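PDB 4XZ7: transglutaminase-like domain-containing protein from Streptococcus suis, which probably acts as a transglutaminase, a virulence factor with antiphagocytic properties, of which this chain is one piece holding the transglutaminase-like region. Local coordinates for residues L56-I68 with H81-H93. Sequence-based numbering, arbitrary orientation.
Sequences LEEFGKNNNFLVI and HILVMNKGDVIAH
Phe65 and Val84 lie side by side on one face of an antiparallel strand pair, where they form a non-hydrogen-bonded pair. Val84 CG1 sits 3.4 Å from Phe65 CD2 and meets the ring obliquely. Ile82 CG2 comes to the same ring at its edge, near the plane. With CG1 beside the backbone N (chi1 -65°), Ile82 sends CD1 the other way, to the helix. There it meets Leu56 CD1 tip to tip at 3.5 Å. Phe22 stacks on the Phe65 ring, and Trp19 meets it at a steep tilt, so helix 19-29 packs on this face.

Strands 63-68 and 79-86 are antiparallel neighbours in a mixed sheet near the N-terminal end of the chain. Strand 14-17 pairs with 63-68 and strand 36-40 with 79-86. Asn64 and Met85 exchange two backbone bonds. Leu66 N gives a third to Leu83 O, at 2.9 Å. Beyond it the strands splay, and a water bridges Leu66 O and Leu83 N. On the face away from Phe65, Leu66 CD2 lies 4.2 Å from Ile91 CD1. The Ile68 and Leu83 side chains cross at about a right angle and touch CD1 to CD2.

The turn from Asn86 to Asp89 is type I. Its Lys87 N bonds to Asn62 O at 3.0 Å. The Lys87 side chain runs back along residues 60-62, extended until it bends at chi4 (-93°). Its CE lies 3.1 Å from Lys61 O. A water donates to Gly60 O and Asn63 O and accepts a weak bond from Lys87 NZ. Asn63 turns its amide back to Phe59. ND2 donates to Phe59 O at 2.9 Å, nearly in the amide plane, which helps to set the turn of the amide.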
loop_
_atom_site.group_PDB
_atom_site.type_symbol
_atom_site.label_atom_id
_atom_site.label_comp_id
_atom_site.label_asym_id
_atom_site.label_seq_id
_atom_site.Cartn_x
_atom_site.Cartn_y
_atom_site.Cartn_z
ATOM N N LEU B 56 15.086 -18.356 19.106
ATOM C CA LEU B 56 13.835 -18.907 19.629
ATOM C C LEU B 56 13.008 -17.786 20.239
ATOM O O LEU B 56 11.833 -17.591 19.882
ATOM C CB LEU B 56 14.108 -19.999 20.665
ATOM C CG LEU B 56 14.610 -21.289 20.005
ATOM C CD1 LEU B 56 15.005 -22.354 21.029
ATOM C CD2 LEU B 56 13.559 -21.822 19.026
ATOM N N GLU B 57 13.648 -17.031 21.132
ATOM C CA GLU B 57 12.995 -15.897 21.796
ATOM C C GLU B 57 12.386 -14.953 20.765
ATOM O O GLU B 57 11.237 -14.527 20.907
ATOM C CB GLU B 57 13.984 -15.137 22.692
ATOM C CG GLU B 57 13.375 -13.912 23.360
ATOM C CD GLU B 57 13.992 -13.610 24.717
ATOM O OE1 GLU B 57 13.447 -12.747 25.436
ATOM O OE2 GLU B 57 15.011 -14.241 25.079
ATOM N N GLU B 58 13.141 -14.666 19.706
ATOM C CA GLU B 58 12.617 -13.823 18.640
ATOM C C GLU B 58 11.399 -14.464 17.960
ATOM O O GLU B 58 10.443 -13.771 17.604
ATOM C CB GLU B 58 13.712 -13.526 17.614
ATOM C CG GLU B 58 13.366 -12.410 16.640
ATOM C CD GLU B 58 13.182 -11.052 17.323
ATOM O OE1 GLU B 58 12.618 -10.140 16.679
ATOM O OE2 GLU B 58 13.602 -10.894 18.495
ATOM N N PHE B 59 11.415 -15.784 17.793
ATOM C CA PHE B 59 10.243 -16.457 17.222
ATOM C C PHE B 59 9.037 -16.301 18.154
ATOM O O PHE B 59 7.888 -16.305 17.705
ATOM C CB PHE B 59 10.514 -17.947 16.974
ATOM C CG PHE B 59 11.463 -18.223 15.846
ATOM C CD1 PHE B 59 11.460 -17.442 14.689
ATOM C CD2 PHE B 59 12.372 -19.271 15.943
ATOM C CE1 PHE B 59 12.356 -17.699 13.650
ATOM C CE2 PHE B 59 13.271 -19.543 14.889
ATOM C CZ PHE B 59 13.265 -18.753 13.750
ATOM N N GLY B 60 9.313 -16.147 19.449
ATOM C CA GLY B 60 8.274 -16.021 20.464
ATOM C C GLY B 60 7.369 -14.794 20.379
ATOM O O GLY B 60 6.322 -14.744 21.034
ATOM N N LYS B 61 7.762 -13.807 19.582
ATOM C CA LYS B 61 6.976 -12.588 19.428
ATOM C C LYS B 61 5.660 -12.859 18.724
ATOM O O LYS B 61 4.619 -12.343 19.116
ATOM C CB LYS B 61 7.770 -11.532 18.652
ATOM C CG LYS B 61 8.961 -10.987 19.417
ATOM C CD LYS B 61 9.752 -9.995 18.581
ATOM C CE LYS B 61 10.893 -9.400 19.390
ATOM N NZ LYS B 61 11.606 -8.339 18.632
ATOM N N ASN B 62 5.718 -13.675 17.681
ATOM C CA ASN B 62 4.548 -13.955 16.854
ATOM C C ASN B 62 4.000 -15.374 17.010
ATOM O O ASN B 62 2.937 -15.687 16.465
ATOM C CB ASN B 62 4.881 -13.705 15.383
ATOM C CG ASN B 62 5.196 -12.253 15.096
ATOM O OD1 ASN B 62 4.762 -11.358 15.820
ATOM N ND2 ASN B 62 5.951 -12.012 14.033
ATOM N N ASN B 63 4.716 -16.226 17.748
ATOM C CA ASN B 63 4.328 -17.630 17.892
ATOM C C ASN B 63 4.289 -18.105 19.332
ATOM O O ASN B 63 5.086 -17.667 20.163
ATOM C CB ASN B 63 5.292 -18.551 17.121
ATOM C CG ASN B 63 5.457 -18.160 15.671
ATOM O OD1 ASN B 63 4.620 -18.488 14.838
ATOM N ND2 ASN B 63 6.552 -17.466 15.359
ATOM N N ASN B 64 3.387 -19.034 19.625
ATOM C CA ASN B 64 3.496 -19.797 20.854
ATOM C C ASN B 64 4.176 -21.135 20.598
ATOM O O ASN B 64 4.359 -21.532 19.459
ATOM C CB ASN B 64 2.124 -19.987 21.479
ATOM C CG ASN B 64 1.590 -18.699 22.071
ATOM O OD1 ASN B 64 2.291 -18.033 22.830
ATOM N ND2 ASN B 64 0.371 -18.324 21.703
ATOM N N PHE B 65 4.548 -21.820 21.667
ATOM C CA PHE B 65 5.366 -23.010 21.576
ATOM C C PHE B 65 4.511 -24.164 22.041
ATOM O O PHE B 65 3.674 -23.982 22.922
ATOM C CB PHE B 65 6.629 -22.864 22.431
ATOM C CG PHE B 65 7.548 -21.773 21.960
ATOM C CD1 PHE B 65 7.322 -20.453 22.320
ATOM C CD2 PHE B 65 8.623 -22.068 21.124
ATOM C CE1 PHE B 65 8.150 -19.440 21.865
ATOM C CE2 PHE B 65 9.456 -21.059 20.663
ATOM C CZ PHE B 65 9.217 -19.746 21.032
ATOM N N LEU B 66 4.708 -25.340 21.455
ATOM C CA LEU B 66 3.931 -26.510 21.856
ATOM C C LEU B 66 4.739 -27.458 22.710
ATOM O O LEU B 66 5.907 -27.729 22.418
ATOM C CB LEU B 66 3.419 -27.265 20.627
ATOM C CG LEU B 66 2.498 -26.498 19.693
ATOM C CD1 LEU B 66 1.836 -27.479 18.752
ATOM C CD2 LEU B 66 1.452 -25.746 20.502
ATOM N N VAL B 67 4.116 -27.969 23.763
ATOM C CA VAL B 67 4.685 -29.075 24.503
ATOM C C VAL B 67 3.726 -30.248 24.344
ATOM O O VAL B 67 2.546 -30.128 24.635
ATOM C CB VAL B 67 4.899 -28.743 25.995
ATOM C CG1 VAL B 67 5.543 -29.914 26.710
ATOM C CG2 VAL B 67 5.769 -27.501 26.142
ATOM N N ILE B 68 4.223 -31.376 23.858
ATOM C CA ILE B 68 3.341 -32.500 23.555
ATOM C C ILE B 68 3.673 -33.716 24.402
ATOM O O ILE B 68 4.776 -34.276 24.304
ATOM C CB ILE B 68 3.408 -32.859 22.060
ATOM C CG1 ILE B 68 3.023 -31.632 21.238
ATOM C CG2 ILE B 68 2.487 -34.037 21.749
ATOM C CD1 ILE B 68 3.081 -31.838 19.777
ATOM N N HIS B 81 13.479 -30.942 17.373
ATOM C CA HIS B 81 12.631 -29.990 16.680
ATOM C C HIS B 81 11.647 -29.360 17.660
ATOM O O HIS B 81 10.962 -30.062 18.403
ATOM C CB HIS B 81 11.866 -30.661 15.538
ATOM C CG HIS B 81 12.703 -30.966 14.331
ATOM N ND1 HIS B 81 13.813 -31.777 14.381
ATOM C CD2 HIS B 81 12.582 -30.567 13.043
ATOM C CE1 HIS B 81 14.346 -31.862 13.168
ATOM N NE2 HIS B 81 13.618 -31.138 12.341
ATOM N N ILE B 82 11.578 -28.035 17.655
ATOM C CA ILE B 82 10.578 -27.322 18.431
ATOM C C ILE B 82 9.387 -27.002 17.540
ATOM O O ILE B 82 9.566 -26.587 16.405
ATOM C CB ILE B 82 11.168 -26.039 19.039
ATOM C CG1 ILE B 82 12.250 -26.426 20.055
ATOM C CG2 ILE B 82 10.053 -25.189 19.678
ATOM C CD1 ILE B 82 13.119 -25.281 20.521
ATOM N N LEU B 83 8.176 -27.238 18.037
ATOM C CA LEU B 83 6.966 -26.930 17.284
ATOM C C LEU B 83 6.375 -25.618 17.749
ATOM O O LEU B 83 6.141 -25.442 18.940
ATOM C CB LEU B 83 5.917 -28.029 17.456
ATOM C CG LEU B 83 5.909 -29.296 16.595
ATOM C CD1 LEU B 83 7.280 -29.694 16.158
ATOM C CD2 LEU B 83 5.284 -30.411 17.417
ATOM N N VAL B 84 6.096 -24.713 16.818
ATOM C CA VAL B 84 5.427 -23.465 17.168
ATOM C C VAL B 84 4.220 -23.233 16.270
ATOM O O VAL B 84 4.062 -23.902 15.258
ATOM C CB VAL B 84 6.373 -22.263 17.029
ATOM C CG1 VAL B 84 7.577 -22.451 17.893
ATOM C CG2 VAL B 84 6.789 -22.101 15.552
ATOM N N MET B 85 3.380 -22.262 16.619
ATOM C CA MET B 85 2.280 -21.893 15.733
ATOM C C MET B 85 1.915 -20.436 15.956
ATOM O O MET B 85 2.178 -19.901 17.033
ATOM C CB MET B 85 1.070 -22.801 15.957
ATOM C CG MET B 85 0.340 -22.559 17.245
ATOM S SD MET B 85 -1.124 -23.585 17.490
ATOM C CE MET B 85 -1.649 -22.912 19.050
ATOM N N ASN B 86 1.342 -19.799 14.931
ATOM C CA ASN B 86 0.899 -18.405 15.021
ATOM C C ASN B 86 0.025 -18.184 16.239
ATOM O O ASN B 86 -0.847 -19.004 16.544
ATOM C CB ASN B 86 0.148 -17.990 13.754
ATOM C CG ASN B 86 1.027 -17.215 12.784
ATOM O OD1 ASN B 86 1.838 -16.382 13.198
ATOM N ND2 ASN B 86 0.879 -17.492 11.487
ATOM N N LYS B 87 0.277 -17.087 16.952
ATOM C CA LYS B 87 -0.427 -16.799 18.202
ATOM C C LYS B 87 -1.967 -16.823 18.104
ATOM O O LYS B 87 -2.640 -17.189 19.070
ATOM C CB LYS B 87 0.038 -15.444 18.762
ATOM C CG LYS B 87 1.443 -15.467 19.405
ATOM C CD LYS B 87 1.775 -14.129 20.094
ATOM C CE LYS B 87 3.034 -14.203 20.967
ATOM N NZ LYS B 87 2.747 -14.518 22.392
ATOM N N GLY B 88 -2.542 -16.461 16.963
ATOM C CA GLY B 88 -4.005 -16.498 16.878
ATOM C C GLY B 88 -4.625 -17.826 16.435
ATOM O O GLY B 88 -5.847 -17.950 16.350
ATOM N N ASP B 89 -3.788 -18.823 16.142
ATOM C CA ASP B 89 -4.274 -20.134 15.695
ATOM C C ASP B 89 -5.042 -20.845 16.785
ATOM O O ASP B 89 -4.834 -20.579 17.960
ATOM C CB ASP B 89 -3.106 -21.028 15.254
ATOM C CG ASP B 89 -2.583 -20.666 13.892
ATOM O OD1 ASP B 89 -2.972 -19.597 13.363
ATOM O OD2 ASP B 89 -1.787 -21.460 13.342
ATOM N N VAL B 90 -5.919 -21.767 16.410
ATOM C CA VAL B 90 -6.550 -22.584 17.433
ATOM C C VAL B 90 -6.312 -24.086 17.224
ATOM O O VAL B 90 -6.129 -24.582 16.104
ATOM C CB VAL B 90 -8.070 -22.297 17.541
ATOM C CG1 VAL B 90 -8.388 -20.859 17.092
ATOM C CG2 VAL B 90 -8.880 -23.314 16.785
ATOM N N ILE B 91 -6.267 -24.803 18.337
ATOM C CA ILE B 91 -6.152 -26.246 18.299
ATOM C C ILE B 91 -7.473 -26.883 18.720
ATOM O O ILE B 91 -7.924 -26.672 19.836
ATOM C CB ILE B 91 -5.040 -26.736 19.213
ATOM C CG1 ILE B 91 -3.685 -26.232 18.699
ATOM C CG2 ILE B 91 -5.101 -28.274 19.328
ATOM C CD1 ILE B 91 -2.514 -26.722 19.495
ATOM N N ALA B 92 -8.092 -27.647 17.824
ATOM C CA ALA B 92 -9.350 -28.309 18.150
ATOM C C ALA B 92 -9.100 -29.453 19.113
ATOM O O ALA B 92 -8.230 -30.292 18.884
ATOM C CB ALA B 92 -10.041 -28.820 16.895
ATOM N N HIS B 93 -9.885 -29.492 20.183
ATOM C CA HIS B 93 -9.681 -30.463 21.245
ATOM C C HIS B 93 -10.184 -31.830 20.832
ATOM O O HIS B 93 -9.521 -32.833 21.068
ATOM C CB HIS B 93 -10.374 -29.988 22.519
ATOM C CG HIS B 93 -9.948 -28.620 22.949
ATOM N ND1 HIS B 93 -8.675 -28.137 22.730
ATOM C CD2 HIS B 93 -10.627 -27.623 23.566
ATOM C CE1 HIS B 93 -8.585 -26.907 23.202
ATOM N NE2 HIS B 93 -9.756 -26.571 23.717
HETATM O O HOH W 1 5.540 -16.592 22.648
HETATM O O HOH W 2 7.909 -28.377 20.567
#